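Local structure of methylxanthine N1-demethylase NdmA (Pseudomonas putida, 6ICN) at residues A[265-270]-A[281-286]; A[60-65]-A[75-80]; A[180-185]-A[309-314]. The protein catalyses the N1-demethylation of caffeine to theobromine and formaldehyde, an oxygen-dependent reaction, with a Rieske [2Fe-2S] cluster and a mononuclear metal site. All blocks are in the same frame, centred on the assembly; numbering follows the deposited sequence.

Contact 1. Residues A[265-270]-A[281-286]. With CFF (caffeine), chain F.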
loop_
_atom_site.group_PDB
_atom_site.type_symbol
_atom_site.label_atom_id
_atom_site.label_comp_id
_atom_site.label_asym_id
_atom_site.label_seq_id
_atom_site.Cartn_x
_atom_site.Cartn_y
_atom_site.Cartn_z
ATOM N N VAL A 265 26.431 -30.889 4.203
ATOM C CA VAL A 265 25.701 -31.131 5.446
ATOM C C VAL A 265 24.593 -30.093 5.573
ATOM O O VAL A 265 24.846 -28.894 5.415
ATOM C CB VAL A 265 26.624 -31.068 6.675
ATOM C CG1 VAL A 265 25.853 -31.424 7.937
ATOM C CG2 VAL A 265 27.839 -31.994 6.491
ATOM N N LEU A 266 23.382 -30.550 5.875
ATOM C CA LEU A 266 22.248 -29.672 6.146
ATOM C C LEU A 266 21.842 -29.831 7.602
ATOM O O LEU A 266 21.577 -30.948 8.062
ATOM C CB LEU A 266 21.058 -29.990 5.242
ATOM C CG LEU A 266 21.334 -29.927 3.744
ATOM C CD1 LEU A 266 20.240 -30.679 3.005
ATOM C CD2 LEU A 266 21.398 -28.471 3.274
ATOM N N PHE A 267 21.791 -28.722 8.328
ATOM C CA PHE A 267 21.373 -28.732 9.723
ATOM C C PHE A 267 20.132 -27.861 9.815
ATOM O O PHE A 267 20.200 -26.640 9.611
ATOM C CB PHE A 267 22.493 -28.234 10.637
ATOM C CG PHE A 267 22.115 -28.146 12.087
ATOM C CD1 PHE A 267 22.083 -29.285 12.892
ATOM C CD2 PHE A 267 21.808 -26.920 12.662
ATOM C CE1 PHE A 267 21.759 -29.192 14.229
ATOM C CE2 PHE A 267 21.472 -26.814 14.018
ATOM C CZ PHE A 267 21.449 -27.952 14.804
ATOM N N ASN A 268 18.995 -28.486 10.081
ATOM C CA ASN A 268 17.724 -27.772 10.111
ATOM C C ASN A 268 17.084 -27.949 11.477
ATOM O O ASN A 268 16.980 -29.076 11.975
ATOM C CB ASN A 268 16.790 -28.272 8.997
ATOM C CG ASN A 268 15.598 -27.340 8.779
ATOM O OD1 ASN A 268 14.533 -27.559 9.361
ATOM N ND2 ASN A 268 15.783 -26.274 7.960
ATOM N N VAL A 269 16.669 -26.844 12.096
ATOM C CA VAL A 269 16.003 -26.915 13.396
ATOM C C VAL A 269 14.891 -25.864 13.466
ATOM O O VAL A 269 15.033 -24.745 12.958
ATOM C CB VAL A 269 17.029 -26.772 14.547
ATOM C CG1 VAL A 269 17.843 -25.451 14.426
ATOM C CG2 VAL A 269 16.355 -26.908 15.919
ATOM N N SER A 270 13.773 -26.235 14.087
ATOM C CA SER A 270 12.599 -25.374 14.199
ATOM C C SER A 270 12.471 -24.853 15.625
ATOM O O SER A 270 12.503 -25.640 16.580
ATOM C CB SER A 270 11.306 -26.117 13.825
ATOM O OG SER A 270 11.343 -26.668 12.521
ATOM N N PHE A 281 15.544 -22.545 11.190
ATOM C CA PHE A 281 16.947 -22.246 10.943
ATOM C C PHE A 281 17.550 -23.327 10.056
ATOM O O PHE A 281 17.325 -24.523 10.287
ATOM C CB PHE A 281 17.726 -22.157 12.270
ATOM C CG PHE A 281 17.178 -21.127 13.232
ATOM C CD1 PHE A 281 16.111 -21.440 14.082
ATOM C CD2 PHE A 281 17.719 -19.841 13.286
ATOM C CE1 PHE A 281 15.600 -20.493 14.975
ATOM C CE2 PHE A 281 17.205 -18.880 14.175
ATOM C CZ PHE A 281 16.148 -19.198 15.013
ATOM N N LEU A 282 18.309 -22.907 9.045
ATOM C CA LEU A 282 19.122 -23.807 8.236
ATOM C C LEU A 282 20.567 -23.334 8.269
ATOM O O LEU A 282 20.858 -22.161 7.986
ATOM C CB LEU A 282 18.648 -23.874 6.773
ATOM C CG LEU A 282 19.542 -24.773 5.891
ATOM C CD1 LEU A 282 19.363 -26.243 6.286
ATOM C CD2 LEU A 282 19.268 -24.574 4.395
ATOM N N ILE A 283 21.460 -24.237 8.646
ATOM C CA ILE A 283 22.897 -24.047 8.501
ATOM C C ILE A 283 23.378 -25.122 7.541
ATOM O O ILE A 283 22.991 -26.289 7.681
ATOM C CB ILE A 283 23.624 -24.173 9.851
ATOM C CG1 ILE A 283 22.988 -23.269 10.900
ATOM C CG2 ILE A 283 25.109 -23.834 9.698
ATOM C CD1 ILE A 283 23.622 -23.386 12.270
ATOM N N PHE A 284 24.208 -24.754 6.567
ATOM C CA PHE A 284 24.701 -25.781 5.661
ATOM C C PHE A 284 26.205 -25.649 5.495
ATOM O O PHE A 284 26.764 -24.547 5.540
ATOM C CB PHE A 284 23.979 -25.783 4.283
ATOM C CG PHE A 284 24.232 -24.566 3.444
ATOM C CD1 PHE A 284 23.439 -23.440 3.578
ATOM C CD2 PHE A 284 25.251 -24.560 2.505
ATOM C CE1 PHE A 284 23.664 -22.325 2.789
ATOM C CE2 PHE A 284 25.499 -23.436 1.724
ATOM C CZ PHE A 284 24.705 -22.317 1.868
ATOM N N ALA A 285 26.850 -26.804 5.329
ATOM C CA ALA A 285 28.303 -26.883 5.246
ATOM C C ALA A 285 28.687 -27.681 4.016
ATOM O O ALA A 285 28.000 -28.643 3.655
ATOM C CB ALA A 285 28.914 -27.541 6.485
ATOM N N ARG A 286 29.778 -27.280 3.360
ATOM C CA ARG A 286 30.150 -27.998 2.152
ATOM C C ARG A 286 31.658 -28.118 2.045
ATOM O O ARG A 286 32.402 -27.202 2.414
ATOM C CB ARG A 286 29.581 -27.339 0.885
ATOM C CG ARG A 286 30.086 -25.925 0.589
ATOM C CD ARG A 286 29.145 -25.305 -0.440
ATOM N NE ARG A 286 29.694 -24.138 -1.124
ATOM C CZ ARG A 286 29.658 -22.902 -0.646
ATOM N NH1 ARG A 286 29.126 -22.655 0.549
ATOM N NH2 ARG A 286 30.148 -21.898 -1.374
HETATM N N1 CFF F . 15.684 -31.331 2.375
HETATM C C2 CFF F . 16.502 -32.189 1.686
HETATM C C10 CFF F . 14.611 -31.863 3.196
HETATM C C6 CFF F . 15.859 -30.009 2.296
HETATM N N3 CFF F . 17.506 -31.699 0.914
HETATM O O11 CFF F . 16.337 -33.369 1.762
HETATM C C12 CFF F . 18.382 -32.602 0.175
HETATM C C4 CFF F . 17.685 -30.360 0.830
HETATM C C5 CFF F . 16.886 -29.516 1.512
HETATM N N9 CFF F . 18.582 -29.620 0.154
HETATM O O13 CFF F . 15.139 -29.262 2.901
HETATM N N7 CFF F . 17.298 -28.260 1.261
HETATM C C8 CFF F . 18.341 -28.326 0.424
HETATM C C14 CFF F . 16.916 -26.912 1.646
#

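Contact 2. Residues A[60-65]-A[75-80]. With FES (Fe2/s2 (inorganic) cluster), chain D.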
loop_
_atom_site.group_PDB
_atom_site.type_symbol
_atom_site.label_atom_id
_atom_site.label_comp_id
_atom_site.label_asym_id
_atom_site.label_seq_id
_atom_site.Cartn_x
_atom_site.Cartn_y
_atom_site.Cartn_z
ATOM N N LEU A 60 7.674 -21.221 22.677
ATOM C CA LEU A 60 6.555 -21.928 23.322
ATOM C C LEU A 60 5.605 -20.951 24.013
ATOM O O LEU A 60 5.181 -21.167 25.155
ATOM C CB LEU A 60 7.077 -22.980 24.307
ATOM C CG LEU A 60 7.879 -24.078 23.615
ATOM C CD1 LEU A 60 8.713 -24.907 24.614
ATOM C CD2 LEU A 60 6.951 -24.979 22.815
ATOM N N ASN A 61 5.307 -19.840 23.326
ATOM C CA ASN A 61 4.417 -18.764 23.768
ATOM C C ASN A 61 4.943 -17.956 24.953
ATOM O O ASN A 61 4.190 -17.148 25.512
ATOM C CB ASN A 61 3.014 -19.289 24.101
ATOM C CG ASN A 61 1.911 -18.351 23.622
ATOM O OD1 ASN A 61 2.071 -17.620 22.637
ATOM N ND2 ASN A 61 0.787 -18.354 24.334
ATOM N N GLU A 62 6.207 -18.124 25.341
ATOM C CA GLU A 62 6.830 -17.280 26.351
ATOM C C GLU A 62 7.516 -16.091 25.686
ATOM O O GLU A 62 8.276 -16.277 24.732
ATOM C CB GLU A 62 7.876 -18.077 27.138
ATOM C CG GLU A 62 7.300 -19.246 27.894
ATOM C CD GLU A 62 6.951 -18.880 29.321
ATOM O OE1 GLU A 62 6.735 -17.678 29.603
ATOM O OE2 GLU A 62 6.920 -19.794 30.168
ATOM N N GLN A 63 7.289 -14.891 26.214
ATOM C CA GLN A 63 7.963 -13.691 25.719
ATOM C C GLN A 63 9.256 -13.507 26.501
ATOM O O GLN A 63 9.224 -13.246 27.704
ATOM C CB GLN A 63 7.063 -12.470 25.859
ATOM C CG GLN A 63 5.782 -12.584 25.072
ATOM C CD GLN A 63 4.969 -11.307 25.150
ATOM O OE1 GLN A 63 5.236 -10.362 24.428
ATOM N NE2 GLN A 63 3.990 -11.277 26.034
ATOM N N LEU A 64 10.384 -13.638 25.814
ATOM C CA LEU A 64 11.699 -13.588 26.432
ATOM C C LEU A 64 12.533 -12.473 25.819
ATOM O O LEU A 64 12.214 -11.948 24.748
ATOM C CB LEU A 64 12.419 -14.926 26.247
ATOM C CG LEU A 64 11.638 -16.190 26.613
ATOM C CD1 LEU A 64 12.424 -17.442 26.258
ATOM C CD2 LEU A 64 11.236 -16.170 28.086
ATOM N N VAL A 65 13.620 -12.114 26.499
ATOM C CA VAL A 65 14.585 -11.162 25.966
ATOM C C VAL A 65 15.977 -11.766 26.091
ATOM O O VAL A 65 16.309 -12.371 27.121
ATOM C CB VAL A 65 14.477 -9.802 26.692
ATOM C CG1 VAL A 65 14.677 -9.975 28.218
ATOM C CG2 VAL A 65 15.450 -8.790 26.106
ATOM N N ALA A 75 19.192 -14.977 28.890
ATOM C CA ALA A 75 17.768 -14.939 28.561
ATOM C C ALA A 75 16.945 -14.691 29.825
ATOM O O ALA A 75 17.111 -15.399 30.831
ATOM C CB ALA A 75 17.337 -16.248 27.880
ATOM N N MET A 76 16.070 -13.685 29.779
ATOM C CA MET A 76 15.169 -13.356 30.887
ATOM C C MET A 76 13.751 -13.272 30.345
ATOM O O MET A 76 13.544 -13.090 29.145
ATOM C CB MET A 76 15.514 -12.007 31.549
ATOM C CG MET A 76 16.899 -11.881 32.114
ATOM S SD MET A 76 17.056 -10.227 32.811
ATOM C CE MET A 76 18.832 -10.030 32.662
ATOM N N ARG A 77 12.762 -13.386 31.231
ATOM C CA ARG A 77 11.412 -13.016 30.805
ATOM C C ARG A 77 11.381 -11.547 30.398
ATOM O O ARG A 77 11.937 -10.680 31.081
ATOM C CB ARG A 77 10.403 -13.261 31.917
ATOM C CG ARG A 77 8.968 -13.117 31.432
ATOM C CD ARG A 77 7.971 -13.593 32.492
ATOM N NE ARG A 77 8.362 -14.855 33.121
ATOM C CZ ARG A 77 8.069 -16.047 32.621
ATOM N NH1 ARG A 77 7.395 -16.148 31.488
ATOM N NH2 ARG A 77 8.444 -17.135 33.247
ATOM N N ASP A 78 10.695 -11.254 29.285
ATOM C CA ASP A 78 10.657 -9.890 28.764
ATOM C C ASP A 78 9.599 -9.045 29.484
ATOM O O ASP A 78 8.633 -8.557 28.895
ATOM C CB ASP A 78 10.401 -9.928 27.266
ATOM C CG ASP A 78 10.660 -8.590 26.610
ATOM O OD1 ASP A 78 11.199 -7.694 27.282
ATOM O OD2 ASP A 78 10.311 -8.447 25.418
ATOM N N ARG A 79 9.799 -8.866 30.791
ATOM C CA ARG A 79 8.781 -8.214 31.621
ATOM C C ARG A 79 9.444 -7.738 32.906
ATOM O O ARG A 79 9.833 -8.566 33.740
ATOM C CB ARG A 79 7.642 -9.176 31.922
ATOM C CG ARG A 79 6.496 -8.541 32.691
ATOM C CD ARG A 79 5.387 -9.567 32.953
ATOM N NE ARG A 79 4.376 -8.948 33.789
ATOM C CZ ARG A 79 4.119 -9.273 35.052
ATOM N NH1 ARG A 79 4.759 -10.277 35.648
ATOM N NH2 ARG A 79 3.195 -8.592 35.717
ATOM N N CYS A 80 9.585 -6.421 33.049
ATOM C CA CYS A 80 10.209 -5.858 34.243
ATOM C C CYS A 80 9.359 -6.119 35.485
ATOM O O CYS A 80 8.128 -6.050 35.441
ATOM C CB CYS A 80 10.412 -4.352 34.040
ATOM S SG CYS A 80 11.215 -3.506 35.415
HETATM FE FE1 FES D . 10.965 -1.307 34.547
HETATM FE FE2 FES D . 9.844 0.600 36.042
HETATM S S1 FES D . 8.824 -0.792 34.603
HETATM S S2 FES D . 11.989 0.159 35.829
HETATM O O HOH W 1 7.154 -14.733 29.427
HETATM O O HOH W 2 7.887 -9.633 23.878
HETATM O O HOH W 3 9.617 -10.748 24.173
#

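Contact 3. Residues A[180-185]-A[309-314]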
loop_
_atom_site.group_PDB
_atom_site.type_symbol
_atom_site.label_atom_id
_atom_site.label_comp_id
_atom_site.label_asym_id
_atom_site.label_seq_id
_atom_site.Cartn_x
_atom_site.Cartn_y
_atom_site.Cartn_z
ATOM N N GLU A 180 6.579 -30.039 14.743
ATOM C CA GLU A 180 6.388 -31.447 14.393
ATOM C C GLU A 180 6.108 -31.627 12.898
ATOM O O GLU A 180 6.699 -32.499 12.247
ATOM C CB GLU A 180 5.247 -32.040 15.234
ATOM C CG GLU A 180 5.522 -32.088 16.746
ATOM C CD GLU A 180 5.154 -30.789 17.507
ATOM O OE1 GLU A 180 4.751 -29.759 16.884
ATOM O OE2 GLU A 180 5.257 -30.794 18.762
ATOM N N ARG A 181 5.209 -30.810 12.325
ATOM C CA ARG A 181 4.934 -30.962 10.900
ATOM C C ARG A 181 6.147 -30.574 10.060
ATOM O O ARG A 181 6.394 -31.170 9.005
ATOM C CB ARG A 181 3.694 -30.138 10.514
ATOM C CG ARG A 181 2.414 -30.666 11.184
ATOM C CD ARG A 181 1.389 -30.888 10.139
ATOM N NE ARG A 181 0.019 -31.083 10.602
ATOM C CZ ARG A 181 -0.682 -32.194 10.361
ATOM N NH1 ARG A 181 -0.106 -33.213 9.736
ATOM N NH2 ARG A 181 -1.948 -32.275 10.743
ATOM N N ARG A 182 6.935 -29.593 10.528
ATOM C CA ARG A 182 8.138 -29.212 9.799
ATOM C C ARG A 182 9.163 -30.338 9.813
ATOM O O ARG A 182 9.770 -30.645 8.781
ATOM C CB ARG A 182 8.720 -27.924 10.400
ATOM C CG ARG A 182 9.548 -27.115 9.402
ATOM C CD ARG A 182 10.991 -27.600 9.330
ATOM N NE ARG A 182 11.621 -27.109 8.100
ATOM C CZ ARG A 182 11.483 -27.674 6.902
ATOM N NH1 ARG A 182 10.741 -28.783 6.768
ATOM N NH2 ARG A 182 12.083 -27.140 5.833
ATOM N N TRP A 183 9.357 -30.969 10.976
ATOM C CA TRP A 183 10.287 -32.087 11.078
ATOM C C TRP A 183 9.891 -33.202 10.115
ATOM O O TRP A 183 10.719 -33.708 9.344
ATOM C CB TRP A 183 10.320 -32.600 12.523
ATOM C CG TRP A 183 11.433 -33.602 12.821
ATOM C CD1 TRP A 183 12.619 -33.332 13.444
ATOM C CD2 TRP A 183 11.446 -35.019 12.530
ATOM N NE1 TRP A 183 13.378 -34.489 13.553
ATOM C CE2 TRP A 183 12.675 -35.533 13.008
ATOM C CE3 TRP A 183 10.535 -35.896 11.936
ATOM C CZ2 TRP A 183 13.032 -36.882 12.875
ATOM C CZ3 TRP A 183 10.886 -37.251 11.809
ATOM C CH2 TRP A 183 12.126 -37.726 12.283
ATOM N N GLU A 184 8.605 -33.572 10.119
ATOM C CA GLU A 184 8.159 -34.646 9.240
ATOM C C GLU A 184 8.324 -34.267 7.773
ATOM O O GLU A 184 8.691 -35.112 6.946
ATOM C CB GLU A 184 6.707 -35.010 9.563
ATOM C CG GLU A 184 6.560 -35.523 10.980
ATOM C CD GLU A 184 5.199 -36.101 11.267
ATOM O OE1 GLU A 184 4.489 -36.440 10.296
ATOM O OE2 GLU A 184 4.832 -36.185 12.459
ATOM N N ASN A 185 8.100 -32.994 7.428
ATOM C CA ASN A 185 8.331 -32.561 6.052
ATOM C C ASN A 185 9.798 -32.718 5.652
ATOM O O ASN A 185 10.103 -33.130 4.528
ATOM C CB ASN A 185 7.866 -31.106 5.891
ATOM C CG ASN A 185 8.242 -30.512 4.543
ATOM O OD1 ASN A 185 9.135 -29.673 4.464
ATOM N ND2 ASN A 185 7.587 -30.963 3.473
ATOM N N PRO A 309 3.711 -23.701 0.961
ATOM C CA PRO A 309 2.244 -23.608 0.882
ATOM C C PRO A 309 1.554 -24.908 1.272
ATOM O O PRO A 309 0.489 -24.884 1.899
ATOM C CB PRO A 309 1.991 -23.238 -0.583
ATOM C CG PRO A 309 3.246 -23.547 -1.309
ATOM C CD PRO A 309 4.357 -23.391 -0.327
ATOM N N VAL A 310 2.159 -26.040 0.928
ATOM C CA VAL A 310 1.526 -27.319 1.247
ATOM C C VAL A 310 1.585 -27.580 2.737
ATOM O O VAL A 310 0.594 -28.011 3.350
ATOM C CB VAL A 310 2.186 -28.441 0.427
ATOM C CG1 VAL A 310 1.551 -29.802 0.748
ATOM C CG2 VAL A 310 2.084 -28.118 -1.061
ATOM N N ILE A 311 2.743 -27.343 3.360
ATOM C CA ILE A 311 2.832 -27.611 4.790
ATOM C C ILE A 311 1.940 -26.647 5.576
ATOM O O ILE A 311 1.285 -27.046 6.545
ATOM C CB ILE A 311 4.301 -27.576 5.267
ATOM C CG1 ILE A 311 4.354 -27.896 6.754
ATOM C CG2 ILE A 311 4.946 -26.201 5.032
ATOM C CD1 ILE A 311 5.739 -28.139 7.288
ATOM N N GLU A 312 1.884 -25.369 5.165
ATOM C CA GLU A 312 1.011 -24.426 5.862
ATOM C C GLU A 312 -0.464 -24.759 5.669
ATOM O O GLU A 312 -1.288 -24.345 6.486
ATOM C CB GLU A 312 1.300 -22.989 5.399
ATOM C CG GLU A 312 2.691 -22.491 5.818
ATOM C CD GLU A 312 2.919 -21.021 5.494
ATOM O OE1 GLU A 312 3.662 -20.355 6.255
ATOM O OE2 GLU A 312 2.353 -20.530 4.477
ATOM N N SER A 313 -0.809 -25.528 4.627
ATOM C CA SER A 313 -2.203 -25.908 4.407
ATOM C C SER A 313 -2.662 -27.053 5.311
ATOM O O SER A 313 -3.875 -27.223 5.502
ATOM C CB SER A 313 -2.427 -26.308 2.938
ATOM O OG SER A 313 -2.070 -27.663 2.710
ATOM N N GLN A 314 -1.738 -27.828 5.870
ATOM C CA GLN A 314 -2.132 -28.980 6.682
ATOM C C GLN A 314 -2.982 -28.538 7.870
ATOM O O GLN A 314 -2.621 -27.621 8.619
ATOM C CB GLN A 314 -0.890 -29.727 7.152
ATOM C CG GLN A 314 -0.135 -30.422 6.015
ATOM C CD GLN A 314 1.094 -31.126 6.531
ATOM O OE1 GLN A 314 2.162 -30.527 6.653
ATOM N NE2 GLN A 314 0.951 -32.415 6.861
HETATM O O HOH W 4 4.458 -31.961 7.100
#

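Contact 1. Residues A[265-270]-A[281-286]
Leu266 lies opposite Phe284 and diagonally from Leu282 in an antiparallel beta hairpin, and its side chain carries the contact from the sheet to the substrate. Its CB rests 4.2 Å from Leu282 CD1, so the branch begins against the partner strand. CG stands anti to the carbonyl carbon (chi1 -57°), which places it beside the backbone N; from CG the two methyls diverge. CD2 leans back onto Phe284 CB at 3.9 Å, while CD1 reaches over the face of the bound caffeine, 3.4 Å from its C4. Leu266 thus illustrates how one sheet residue can serve both strand packing and a ligand pocket.

Beneath this layer six backbone bonds tie the hydrogen-bonded pairs Val265-Ala285, Phe267-Ile283 and Val269-Phe281, among them Phe267 N to Ile283 O at 2.8 Å. These same residues build the other face of the sheet. There the Phe267 ring and Ile283 run side by side, Phe267 CD2 to Ile283 CD1 at 4.0 Å, and Val269 CG1 meets Phe281 CB at 3.9 Å. Back on the Leu266 face, Asn268 crosses Leu282 at about a right angle; its ND2 comes 3.9 Å from Leu282 CB but gives its hydrogen bond to Tyr173 OH.

The hairpin occupies the interior of a larger antiparallel sheet, strand 250-257 bonding to one side and strand 166-175 to the other. Helix 293-313 covers Asn268, Leu282 and Phe284, helix 179-186 touches Asn268, and Phe157 packs against Phe267 and Ile283 from the other side.

Contact 2. Residues A[60-65]-A[75-80]
The Arg77 guanidinium is met at its edge by the Glu62 carboxylate, in a salt bridge across the antiparallel beta hairpin of the Rieske domain. Glu62 OE1 lies close to the guanidinium plane and is met on its syn side, but with Arg77 NH1 lifted 28° out of the carboxylate plane; the two flat groups are turned 43° against each other. The modelled separation of Glu62 OE1 and Arg77 NH1, 2.5 Å, is unusually short and its exact value is doubtful. A bend in each chain, at chi2 of Glu62 and at chi3 of Arg77, folds the charged ends together beside the strands. Each has a second mate: Glu62 OE2 pairs with Arg32 and Arg77 NH2 with Asp130.

The backbone ladder is short. Val65 and Met76 form a hydrogen-bonded pair, with Val65 N to Met76 O at 2.8 Å and Met76 N to Val65 O at 3.0 Å. Their side chains run alongside each other, Val65 CG1 touching Met76 CB at 4.0 Å. The ladder runs on through the non-hydrogen-bonded pair Leu64-Arg77, whose side chains diverge. Asp78 N still reaches Gln63 O at 2.9 Å, but here the chain turns off, with Asp78 the centre of an inverse gamma turn. A water donates to both Gln63 OE1 and Asp78 OD2, and OD2 also bonds Ser88. Trp315 of the second subunit packs on Gln63 and bonds the carbonyl of Asp78.

The turn sends the chain towards the [2Fe-2S] cluster, where Cys80 SG binds iron FE1 at 2.4 Å and shares that iron with Cys99 SG.

Contact 3. Residues A[180-185]-A[309-314]
Van der Waals packing centres on Ile311, whose CD1 nestles against helix 180-185: it lies 3.5 Å from Arg181 O, 3.6 Å from Arg182 CA and 3.9 Å from Asn185 CB. With chi1 (-178°) and chi2 (169°) both extended, the isoleucine chain runs straight to that surface. Among the flat groups, Gln314 CB sits over one face of the Arg181 guanidinium, towards its rim, and the amide is inclined 49° to it. Arg181 NH1 and Gln314 NE2, both donors, approach to 3.2 Å without bonding; NH1 pairs with Glu323, and NE2 bonds the carbonyl of Arg83 of the third subunit.

Polar linkage from helix 180-185 to Gln314 runs through one water, which donates to Arg181 O at 2.8 Å and to Gln314 OE1 at 2.7 Å. Were Arg181 cut back to an alanine, Glu323 would probably lose this charge partner, the carbonyls of Pro316 and Lys317 their donors, and Gln314 CB the flat surface on which it rests.

Within helix 180-185, Arg182 NH1 holds Asn185 OD1, while Asn185 ND2 bonds the metal ligand Asp307 and Tyr101 of the third subunit, consistent with the intersubunit active site of Rieske oxygenases.

Overall arrangement
Contacts 1 and 3 build adjoining parts of the catalytic domain, whereas contact 2 belongs to the Rieske domain. The centres of contacts 1 and 3 are 18 Å apart, and they touch where Asn268 OD1 packs 3.2 Å from Arg182 NE. Together they approach the active site: contact 1 supplies Leu266 to the caffeine pocket, and in contact 3 the side chain of Asn185 lies about 4 Å from the cobalt ion. The centre of contact 2 is 26 Å from that of contact 1 and 27 Å from that of contact 3, with nearest atoms about 8 and 7 Å away. Contact 2 leads to the cluster and faces the second subunit; contact 3 meets the cluster domain of the third.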